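Local atomic coordinates of 1-carboxybiuret hydrolase subunit AtzE (Pseudomonas sp., PDB entry 6C62), a protein that hydrolyses 1-carboxybiuret to urea-1,3-dicarboxylate and ammonia, a step in the bacterial degradation of the herbicide atrazine. Residues T27-F38 and G153-Q162. Numbering follows the deposited sequence.
Sequences TIGATDGLINAF and GSGAAIAAGQ
Gln162 reaches from just past the C-terminal end of helix 152-159 into the flank of another helix and gives both N-H groups of its amide to residues 27-38. NE2 of Gln162 donates to OG1 of Thr31 over 2.8 Å, nearly straight and in the amide plane, and to OD1 of Asp32 over 3.0 Å, on the anti side but 34° out of the plane of a carboxylate turned 76° from the amide. With its OG1 between the backbone N and the carbonyl carbon (chi1 60°), Thr31 can accept this bond while donating back to Thr27 O. Ala37 N donates to OD1 of Asp32 and Phe38 N to OD2, both over 2.8 Å and on the syn sides. OD1 is thus gripped by Gln162 NE2 and Ala37 N from opposite faces of the carboxylate plane, which ties the end of the helix to the start of strand 38-41. OE1 of Gln162 is buried without a hydrogen-bond partner, lying at the edge of the Phe38 ring, 3.2 Å from CE1. Shortening Gln162 to an alanine is likely to deprive Thr31 OG1 and Asp32 OD1 of their shared donor and to open a gap at the edge of Phe38.

Apolar contacts fill in around the amide. CG1 of Ile28 meets CB of Gln162 at 3.7 Å, the two side chains crossing at about a right angle. Farther along, CG2 of Ile35 packs on CB of Ala156 at 3.7 Å, and the Ala37 methyl packs against helix 152-159, its CB 3.7 Å from Gly153 O and touching the methyls of Ala156 and Ala157. Gly153 lets the backbones come close, since a side chain there would run into Ala37 O.

Gly161, with positive phi, closes helix 152-159 in a Schellman motif, after which the extended side chain of Gln162 crosses to helix 17-35. The contact thus joins helix 17-35 and the turn into edge strand 38-41 to helix 152-159 of the amidase fold, which begins just after Ser150, a probable charge-relay residue.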
loop_
_atom_site.group_PDB
_atom_site.type_symbol
_atom_site.label_atom_id
_atom_site.label_comp_id
_atom_site.label_asym_id
_atom_site.label_seq_id
_atom_site.Cartn_x
_atom_site.Cartn_y
_atom_site.Cartn_z
ATOM N N THR A 27 -2.224 44.930 -8.660
ATOM C CA THR A 27 -1.528 44.189 -9.739
ATOM C C THR A 27 -2.370 43.040 -10.310
ATOM O O THR A 27 -2.457 42.838 -11.529
ATOM C CB THR A 27 -0.201 43.642 -9.235
ATOM O OG1 THR A 27 0.558 44.739 -8.724
ATOM C CG2 THR A 27 0.612 42.966 -10.362
ATOM N N ILE A 28 -3.055 42.323 -9.428
ATOM C CA ILE A 28 -3.928 41.245 -9.872
ATOM C C ILE A 28 -5.035 41.852 -10.750
ATOM O O ILE A 28 -5.312 41.343 -11.846
ATOM C CB ILE A 28 -4.497 40.464 -8.672
ATOM C CG1 ILE A 28 -3.361 39.678 -8.019
ATOM C CG2 ILE A 28 -5.619 39.523 -9.118
ATOM C CD1 ILE A 28 -3.699 39.229 -6.594
ATOM N N GLY A 29 -5.653 42.935 -10.274
ATOM C CA GLY A 29 -6.742 43.595 -11.011
ATOM C C GLY A 29 -6.273 44.015 -12.384
ATOM O O GLY A 29 -6.995 43.846 -13.361
ATOM N N ALA A 30 -5.067 44.554 -12.471
ATOM C CA ALA A 30 -4.569 45.033 -13.764
ATOM C C ALA A 30 -4.056 43.986 -14.734
ATOM O O ALA A 30 -4.082 44.236 -15.945
ATOM C CB ALA A 30 -3.508 46.077 -13.568
ATOM N N THR A 31 -3.594 42.826 -14.255
ATOM C CA THR A 31 -2.916 41.836 -15.102
ATOM C C THR A 31 -3.681 40.535 -15.296
ATOM O O THR A 31 -3.441 39.824 -16.261
ATOM C CB THR A 31 -1.534 41.440 -14.510
ATOM O OG1 THR A 31 -1.713 40.875 -13.176
ATOM C CG2 THR A 31 -0.609 42.664 -14.456
ATOM N N ASP A 32 -4.611 40.218 -14.404
ATOM C CA ASP A 32 -5.154 38.877 -14.436
ATOM C C ASP A 32 -6.264 38.663 -15.460
ATOM O O ASP A 32 -6.552 37.510 -15.777
ATOM C CB ASP A 32 -5.569 38.351 -13.069
ATOM C CG ASP A 32 -5.283 36.834 -12.925
ATOM O OD1 ASP A 32 -4.161 36.354 -13.280
ATOM O OD2 ASP A 32 -6.203 36.122 -12.547
ATOM N N GLY A 33 -6.865 39.739 -16.009
ATOM C CA GLY A 33 -7.738 39.549 -17.148
ATOM C C GLY A 33 -7.007 38.757 -18.254
ATOM O O GLY A 33 -7.605 37.845 -18.829
ATOM N N LEU A 34 -5.727 39.085 -18.522
ATOM C CA LEU A 34 -4.950 38.376 -19.519
ATOM C C LEU A 34 -4.258 37.051 -19.003
ATOM O O LEU A 34 -4.320 36.014 -19.645
ATOM C CB LEU A 34 -3.885 39.288 -20.055
ATOM C CG LEU A 34 -3.041 38.734 -21.205
ATOM C CD1 LEU A 34 -3.867 38.320 -22.405
ATOM C CD2 LEU A 34 -2.041 39.816 -21.575
ATOM N N ILE A 35 -3.606 37.102 -17.852
ATOM C CA ILE A 35 -2.805 35.949 -17.368
ATOM C C ILE A 35 -3.746 34.817 -16.940
ATOM O O ILE A 35 -3.459 33.644 -17.186
ATOM C CB ILE A 35 -1.893 36.368 -16.222
ATOM C CG1 ILE A 35 -0.900 37.489 -16.669
ATOM C CG2 ILE A 35 -1.131 35.170 -15.648
ATOM C CD1 ILE A 35 -0.161 37.175 -17.928
ATOM N N ASN A 36 -4.867 35.166 -16.311
ATOM C CA ASN A 36 -5.868 34.218 -15.836
ATOM C C ASN A 36 -5.256 33.167 -14.864
ATOM O O ASN A 36 -5.473 31.991 -15.001
ATOM C CB ASN A 36 -6.580 33.535 -17.016
ATOM C CG ASN A 36 -7.813 32.768 -16.592
ATOM O OD1 ASN A 36 -8.618 33.289 -15.860
ATOM N ND2 ASN A 36 -8.000 31.541 -17.115
ATOM N N ALA A 37 -4.465 33.642 -13.917
ATOM C CA ALA A 37 -3.897 32.797 -12.860
ATOM C C ALA A 37 -4.865 32.609 -11.711
ATOM O O ALA A 37 -4.836 31.538 -11.110
ATOM C CB ALA A 37 -2.605 33.376 -12.347
ATOM N N PHE A 38 -5.729 33.569 -11.401
ATOM C CA PHE A 38 -6.628 33.464 -10.254
ATOM C C PHE A 38 -8.027 32.957 -10.580
ATOM O O PHE A 38 -8.621 33.388 -11.546
ATOM C CB PHE A 38 -6.789 34.812 -9.543
ATOM C CG PHE A 38 -5.657 35.152 -8.626
ATOM C CD1 PHE A 38 -4.457 35.598 -9.133
ATOM C CD2 PHE A 38 -5.810 35.016 -7.257
ATOM C CE1 PHE A 38 -3.392 35.930 -8.293
ATOM C CE2 PHE A 38 -4.780 35.331 -6.399
ATOM C CZ PHE A 38 -3.539 35.790 -6.925
ATOM N N GLY A 153 -1.387 28.306 -12.592
ATOM C CA GLY A 153 -1.679 29.556 -11.883
ATOM C C GLY A 153 -0.602 29.914 -10.860
ATOM O O GLY A 153 -0.296 31.067 -10.665
ATOM N N SER A 154 -0.046 28.909 -10.181
ATOM C CA SER A 154 0.980 29.081 -9.163
ATOM C C SER A 154 2.230 29.583 -9.741
ATOM O O SER A 154 2.871 30.458 -9.142
ATOM C CB SER A 154 1.221 27.768 -8.379
ATOM O OG SER A 154 -0.038 27.296 -7.853
ATOM N N GLY A 155 2.614 29.102 -10.910
ATOM C CA GLY A 155 3.806 29.634 -11.584
ATOM C C GLY A 155 3.566 31.025 -12.199
ATOM O O GLY A 155 4.404 31.913 -12.086
ATOM N N ALA A 156 2.434 31.197 -12.853
ATOM C CA ALA A 156 2.138 32.462 -13.549
ATOM C C ALA A 156 1.963 33.602 -12.589
ATOM O O ALA A 156 2.428 34.687 -12.871
ATOM C CB ALA A 156 0.916 32.344 -14.433
ATOM N N ALA A 157 1.313 33.370 -11.460
ATOM C CA ALA A 157 1.127 34.469 -10.504
ATOM C C ALA A 157 2.451 35.037 -10.038
ATOM O O ALA A 157 2.536 36.271 -9.805
ATOM C CB ALA A 157 0.288 34.052 -9.298
ATOM N N ILE A 158 3.470 34.187 -9.903
ATOM C CA ILE A 158 4.772 34.661 -9.456
ATOM C C ILE A 158 5.502 35.381 -10.605
ATOM O O ILE A 158 5.985 36.484 -10.399
ATOM C CB ILE A 158 5.648 33.554 -8.893
ATOM C CG1 ILE A 158 4.920 32.960 -7.661
ATOM C CG2 ILE A 158 7.021 34.080 -8.528
ATOM C CD1 ILE A 158 5.446 31.662 -7.344
ATOM N N ALA A 159 5.455 34.836 -11.824
ATOM C CA ALA A 159 6.186 35.422 -12.925
ATOM C C ALA A 159 5.543 36.758 -13.355
ATOM O O ALA A 159 6.219 37.611 -13.835
ATOM C CB ALA A 159 6.263 34.496 -14.082
ATOM N N ALA A 160 4.264 36.929 -13.143
ATOM C CA ALA A 160 3.568 38.183 -13.443
ATOM C C ALA A 160 3.736 39.215 -12.337
ATOM O O ALA A 160 3.165 40.294 -12.475
ATOM C CB ALA A 160 2.076 37.901 -13.626
ATOM N N GLY A 161 4.456 38.924 -11.246
ATOM C CA GLY A 161 4.591 39.846 -10.127
ATOM C C GLY A 161 3.341 40.035 -9.266
ATOM O O GLY A 161 3.264 40.987 -8.516
ATOM N N GLN A 162 2.349 39.126 -9.346
ATOM C CA GLN A 162 1.104 39.276 -8.554
ATOM C C GLN A 162 1.349 38.909 -7.080
ATOM O O GLN A 162 0.864 39.597 -6.199
ATOM C CB GLN A 162 -0.044 38.442 -9.124
ATOM C CG GLN A 162 -0.486 38.862 -10.544
ATOM C CD GLN A 162 -1.327 37.808 -11.264
ATOM O OE1 GLN A 162 -1.467 36.701 -10.765
ATOM N NE2 GLN A 162 -1.911 38.153 -12.411
#